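Local coordinates for protein alpha-L-rhamnosidase (Aspergillus terreus, PDB 6GSZ) that probably hydrolyses terminal non-reducing alpha-L-rhamnose residues in alpha-L-rhamnosides and binds calcium, at residues A199-G211 with R220-L232. Numbering follows the deposited sequence. Where two conformers were deposited one is given.
With MAN (alpha-D-mannopyranose), chain B.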
loop_
_atom_site.group_PDB
_atom_site.type_symbol
_atom_site.label_atom_id
_atom_site.label_comp_id
_atom_site.label_asym_id
_atom_site.label_seq_id
_atom_site.Cartn_x
_atom_site.Cartn_y
_atom_site.Cartn_z
ATOM N N ALA A 199 21.019 -28.006 -8.175
ATOM C CA ALA A 199 19.660 -28.353 -7.846
ATOM C C ALA A 199 18.853 -27.095 -7.557
ATOM O O ALA A 199 19.407 -26.133 -7.042
ATOM C CB ALA A 199 19.604 -29.282 -6.652
ATOM N N ILE A 200 17.559 -27.170 -7.881
ATOM C CA ILE A 200 16.568 -26.154 -7.494
ATOM C C ILE A 200 15.481 -26.872 -6.712
ATOM O O ILE A 200 15.024 -27.970 -7.118
ATOM C CB ILE A 200 16.034 -25.369 -8.700
ATOM C CG1 ILE A 200 14.987 -24.357 -8.256
ATOM C CG2 ILE A 200 15.476 -26.265 -9.775
ATOM C CD1 ILE A 200 14.745 -23.245 -9.257
ATOM N N GLY A 201 15.097 -26.286 -5.581
ATOM C CA GLY A 201 13.959 -26.749 -4.803
ATOM C C GLY A 201 13.008 -25.587 -4.550
ATOM O O GLY A 201 13.452 -24.460 -4.262
ATOM N N VAL A 202 11.706 -25.820 -4.661
ATOM C CA VAL A 202 10.727 -24.760 -4.433
ATOM C C VAL A 202 9.627 -25.323 -3.530
ATOM O O VAL A 202 9.094 -26.436 -3.798
ATOM C CB VAL A 202 10.089 -24.245 -5.739
ATOM C CG1 VAL A 202 9.207 -23.029 -5.431
ATOM C CG2 VAL A 202 11.146 -23.873 -6.775
ATOM N N THR A 203 9.282 -24.612 -2.473
ATOM C CA THR A 203 8.145 -24.950 -1.665
ATOM C C THR A 203 6.977 -24.072 -2.057
ATOM O O THR A 203 7.160 -22.835 -2.174
ATOM C CB THR A 203 8.409 -24.801 -0.170
ATOM O OG1 THR A 203 9.563 -25.559 0.205
ATOM C CG2 THR A 203 7.214 -25.258 0.645
ATOM N N VAL A 204 5.806 -24.653 -2.286
ATOM C CA VAL A 204 4.594 -23.959 -2.647
ATOM C C VAL A 204 3.547 -24.150 -1.568
ATOM O O VAL A 204 3.272 -25.268 -1.194
ATOM C CB VAL A 204 4.042 -24.362 -4.017
ATOM C CG1 VAL A 204 2.711 -23.678 -4.349
ATOM C CG2 VAL A 204 5.068 -24.089 -5.103
ATOM N N GLY A 205 2.963 -23.055 -1.105
ATOM C CA GLY A 205 1.842 -22.996 -0.179
ATOM C C GLY A 205 0.596 -22.405 -0.807
ATOM O O GLY A 205 0.662 -21.903 -1.930
ATOM N N GLU A 206 -0.550 -22.495 -0.099
ATOM C CA GLU A 206 -1.837 -22.194 -0.751
ATOM C C GLU A 206 -2.039 -20.676 -0.950
ATOM O O GLU A 206 -2.711 -20.289 -1.894
ATOM C CB GLU A 206 -2.978 -22.828 0.045
ATOM C CG GLU A 206 -3.175 -22.254 1.419
ATOM C CD GLU A 206 -4.253 -22.883 2.257
ATOM O OE1 GLU A 206 -4.654 -24.036 1.941
ATOM O OE2 GLU A 206 -4.656 -22.237 3.284
ATOM N N GLY A 207 -1.584 -19.859 -0.005
ATOM C CA GLY A 207 -1.829 -18.430 -0.082
ATOM C C GLY A 207 -3.295 -18.099 -0.285
ATOM O O GLY A 207 -4.205 -18.641 0.349
ATOM N N TRP A 208 -3.494 -17.035 -1.062
ATOM C CA TRP A 208 -4.792 -16.566 -1.481
ATOM C C TRP A 208 -5.383 -17.398 -2.620
ATOM O O TRP A 208 -6.599 -17.402 -2.828
ATOM C CB TRP A 208 -4.674 -15.089 -1.926
ATOM C CG TRP A 208 -4.219 -14.131 -0.869
ATOM C CD1 TRP A 208 -5.003 -13.500 0.054
ATOM C CD2 TRP A 208 -2.874 -13.680 -0.618
ATOM N NE1 TRP A 208 -4.247 -12.661 0.835
ATOM C CE2 TRP A 208 -2.945 -12.727 0.421
ATOM C CE3 TRP A 208 -1.637 -13.912 -1.231
ATOM C CZ2 TRP A 208 -1.822 -12.067 0.896
ATOM C CZ3 TRP A 208 -0.526 -13.227 -0.779
ATOM C CH2 TRP A 208 -0.625 -12.300 0.262
ATOM N N TYR A 209 -4.500 -18.016 -3.437
ATOM C CA TYR A 209 -4.947 -18.726 -4.654
ATOM C C TYR A 209 -5.951 -19.849 -4.308
ATOM O O TYR A 209 -6.990 -20.009 -4.954
ATOM C CB TYR A 209 -3.719 -19.264 -5.417
ATOM C CG TYR A 209 -4.004 -19.605 -6.859
ATOM C CD1 TYR A 209 -4.500 -20.856 -7.223
ATOM C CD2 TYR A 209 -3.829 -18.657 -7.846
ATOM C CE1 TYR A 209 -4.812 -21.141 -8.543
ATOM C CE2 TYR A 209 -4.102 -18.947 -9.162
ATOM C CZ TYR A 209 -4.589 -20.181 -9.514
ATOM O OH TYR A 209 -4.911 -20.439 -10.816
ATOM N N SER A 210 -5.620 -20.622 -3.280
ATOM C CA SER A 210 -6.468 -21.739 -2.841
ATOM C C SER A 210 -6.792 -21.735 -1.342
ATOM O O SER A 210 -7.535 -22.629 -0.923
ATOM C CB SER A 210 -5.950 -23.083 -3.288
ATOM O OG SER A 210 -4.668 -23.328 -2.751
ATOM N N GLY A 211 -6.228 -20.843 -0.525
ATOM C CA GLY A 211 -6.524 -20.816 0.866
ATOM C C GLY A 211 -7.923 -20.335 1.208
ATOM O O GLY A 211 -8.666 -19.825 0.379
ATOM N N ARG A 220 -12.586 -21.560 0.407
ATOM C CA ARG A 220 -11.286 -21.959 -0.059
ATOM C C ARG A 220 -11.355 -22.343 -1.539
ATOM O O ARG A 220 -12.440 -22.397 -2.152
ATOM C CB ARG A 220 -10.648 -23.041 0.801
ATOM C CG ARG A 220 -11.378 -24.362 0.767
ATOM C CD ARG A 220 -10.633 -25.503 1.495
ATOM N NE ARG A 220 -10.765 -25.398 2.949
ATOM C CZ ARG A 220 -9.923 -24.782 3.764
ATOM N NH1 ARG A 220 -8.769 -24.296 3.319
ATOM N NH2 ARG A 220 -10.252 -24.601 5.023
ATOM N N ASN A 221 -10.172 -22.609 -2.117
ATOM C CA ASN A 221 -10.071 -23.050 -3.519
ATOM C C ASN A 221 -10.732 -22.052 -4.467
ATOM O O ASN A 221 -11.393 -22.441 -5.446
ATOM C CB ASN A 221 -10.641 -24.466 -3.696
ATOM C CG ASN A 221 -9.905 -25.466 -2.847
ATOM O OD1 ASN A 221 -8.679 -25.412 -2.786
ATOM N ND2 ASN A 221 -10.643 -26.402 -2.239
ATOM N N ILE A 222 -10.504 -20.748 -4.209
ATOM C CA ILE A 222 -11.243 -19.729 -4.948
ATOM C C ILE A 222 -10.784 -19.693 -6.424
ATOM O O ILE A 222 -11.613 -19.581 -7.361
ATOM C CB ILE A 222 -11.100 -18.346 -4.276
ATOM C CG1 ILE A 222 -11.817 -18.364 -2.916
ATOM C CG2 ILE A 222 -11.660 -17.242 -5.153
ATOM C CD1 ILE A 222 -11.557 -17.150 -2.042
ATOM N N TYR A 223 -9.466 -19.742 -6.626
ATOM C CA TYR A 223 -8.877 -19.604 -7.959
ATOM C C TYR A 223 -8.516 -20.952 -8.588
ATOM O O TYR A 223 -8.398 -21.085 -9.811
ATOM C CB TYR A 223 -7.648 -18.698 -7.924
ATOM C CG TYR A 223 -7.992 -17.304 -7.486
ATOM C CD1 TYR A 223 -8.420 -16.359 -8.412
ATOM C CD2 TYR A 223 -7.931 -16.921 -6.155
ATOM C CE1 TYR A 223 -8.735 -15.067 -8.027
ATOM C CE2 TYR A 223 -8.266 -15.627 -5.765
ATOM C CZ TYR A 223 -8.670 -14.699 -6.703
ATOM O OH TYR A 223 -8.930 -13.401 -6.305
ATOM N N GLY A 224 -8.381 -21.981 -7.746
ATOM C CA GLY A 224 -7.998 -23.350 -8.110
ATOM C C GLY A 224 -7.952 -24.138 -6.833
ATOM O O GLY A 224 -8.043 -23.604 -5.756
ATOM N N ASP A 225 -7.805 -25.463 -6.974
ATOM C CA ASP A 225 -7.837 -26.337 -5.799
ATOM C C ASP A 225 -6.542 -27.108 -5.641
ATOM O O ASP A 225 -6.506 -28.024 -4.788
ATOM C CB ASP A 225 -9.014 -27.309 -5.851
ATOM C CG ASP A 225 -8.976 -28.348 -6.945
ATOM O OD1 ASP A 225 -8.038 -28.359 -7.752
ATOM O OD2 ASP A 225 -9.872 -29.208 -6.901
ATOM N N THR A 226 -5.513 -26.811 -6.434
ATOM C CA THR A 226 -4.282 -27.616 -6.500
ATOM C C THR A 226 -3.046 -26.694 -6.472
ATOM O O THR A 226 -2.972 -25.719 -7.226
ATOM C CB THR A 226 -4.286 -28.525 -7.732
ATOM O OG1 THR A 226 -5.441 -29.365 -7.678
ATOM C CG2 THR A 226 -3.045 -29.402 -7.777
ATOM N N LEU A 227 -2.085 -26.940 -5.560
ATOM C CA LEU A 227 -0.860 -26.154 -5.538
ATOM C C LEU A 227 -0.061 -26.390 -6.823
ATOM O O LEU A 227 0.086 -27.508 -7.272
ATOM C CB LEU A 227 0.004 -26.539 -4.341
ATOM C CG LEU A 227 -0.645 -26.372 -2.980
ATOM C CD1 LEU A 227 0.296 -26.745 -1.851
ATOM C CD2 LEU A 227 -1.159 -24.990 -2.782
ATOM N N GLY A 228 0.426 -25.307 -7.434
ATOM C CA GLY A 228 1.137 -25.374 -8.685
ATOM C C GLY A 228 2.354 -24.467 -8.740
ATOM O O GLY A 228 2.376 -23.432 -8.069
ATOM N N LEU A 229 3.327 -24.846 -9.564
ATOM C CA LEU A 229 4.590 -24.100 -9.716
ATOM C C LEU A 229 4.834 -23.877 -11.216
ATOM O O LEU A 229 4.731 -24.795 -12.021
ATOM C CB LEU A 229 5.739 -24.962 -9.171
ATOM C CG LEU A 229 7.147 -24.429 -9.421
ATOM C CD1 LEU A 229 7.369 -23.102 -8.721
ATOM C CD2 LEU A 229 8.188 -25.445 -9.044
ATOM N N LEU A 230 5.203 -22.643 -11.586
ATOM C CA LEU A 230 5.738 -22.360 -12.921
ATOM C C LEU A 230 7.130 -21.762 -12.733
ATOM O O LEU A 230 7.265 -20.731 -12.033
ATOM C CB LEU A 230 4.823 -21.359 -13.631
ATOM C CG LEU A 230 5.292 -20.932 -15.039
ATOM C CD1 LEU A 230 5.289 -22.134 -16.005
ATOM C CD2 LEU A 230 4.429 -19.797 -15.576
ATOM N N SER A 231 8.132 -22.294 -13.437
ATOM C CA SER A 231 9.529 -21.891 -13.226
ATOM C C SER A 231 10.290 -22.029 -14.550
ATOM O O SER A 231 10.150 -23.046 -15.208
ATOM C CB SER A 231 10.139 -22.730 -12.117
ATOM O OG SER A 231 11.479 -22.361 -11.799
ATOM N N LEU A 232 11.133 -21.064 -14.877
ATOM C CA LEU A 232 12.088 -21.213 -15.950
ATOM C C LEU A 232 13.419 -20.632 -15.478
ATOM O O LEU A 232 13.484 -19.430 -15.147
ATOM C CB LEU A 232 11.606 -20.493 -17.215
ATOM C CG LEU A 232 12.540 -20.631 -18.424
ATOM C CD1 LEU A 232 12.602 -22.095 -18.869
ATOM C CD2 LEU A 232 12.126 -19.660 -19.547
HETATM C C1 MAN B . -17.900 -23.870 -4.614
HETATM C C2 MAN B . -17.812 -23.772 -3.095
HETATM C C3 MAN B . -16.968 -22.573 -2.676
HETATM C C4 MAN B . -15.609 -22.609 -3.409
HETATM C C5 MAN B . -15.842 -22.679 -4.928
HETATM C C6 MAN B . -14.492 -22.615 -5.657
HETATM O O2 MAN B . -17.249 -24.976 -2.572
HETATM O O3 MAN B . -16.833 -22.581 -1.271
HETATM O O4 MAN B . -14.824 -21.429 -3.231
HETATM O O5 MAN B . -16.606 -23.863 -5.227
HETATM O O6 MAN B . -13.855 -23.812 -5.251
HETATM O O HOH W 1 -7.286 -24.370 1.178
HETATM O O HOH W 2 -6.988 -22.454 4.442
HETATM O O HOH W 3 -8.673 -19.453 -2.348
HETATM O O HOH W 4 -6.590 -22.402 -11.469
HETATM O O HOH W 5 -3.250 -23.421 -5.240
#
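Y223 sets its CB squarely over the centre of the Y209 ring, 3.6 Å from the centroid and only 3° off the ring normal, a CH-pi contact at one end of the beta-sandwich of the galactose-binding-like family domain. The Y223 ring has the carbonyl oxygens of W208 and Y209 at its edge, in plane, and CG2 of its neighbour I222 offset over one face; Y178 meets it edge-to-face. With CG of Y209 anti to the backbone N (chi1 -161°), the phenol reaches under Y223, and water 4 joins its OH to the Y223 carbonyl. Strands 199-205 and 228-232 belong to different sheets of the sandwich; their axes approach to 7.7 Å, their directions 139° apart. Between the sheets, L229 spreads its two methyls against V202, CD1 standing 3.8 Å from V202 CG1, while V204 CG1 lies alongside L227 CB, 3.9 Å away. L227 covers the end of the strand, CD1 against V204 O and CD2 against E206 CA.

Beyond the strands, the turn through 207-210 is tied to the returning loop by two backbone hydrogen bonds, Y223 N to Y209 O (3.0 Å) and N221 N to S210 O (2.9 Å). E206 and R220 make no salt bridge; waters 1 and 2, both in the guanidinium plane, link NH1 to the carboxylate, and water 1 also bonds S210 O. E206 OE1 is held further by H129 N and T128 OG1. The loop backbone also meets a mannose of a glycan attached to the protein, whose O4 donates to R220 O and whose O6 donates to N221 O, 2.8 Å away.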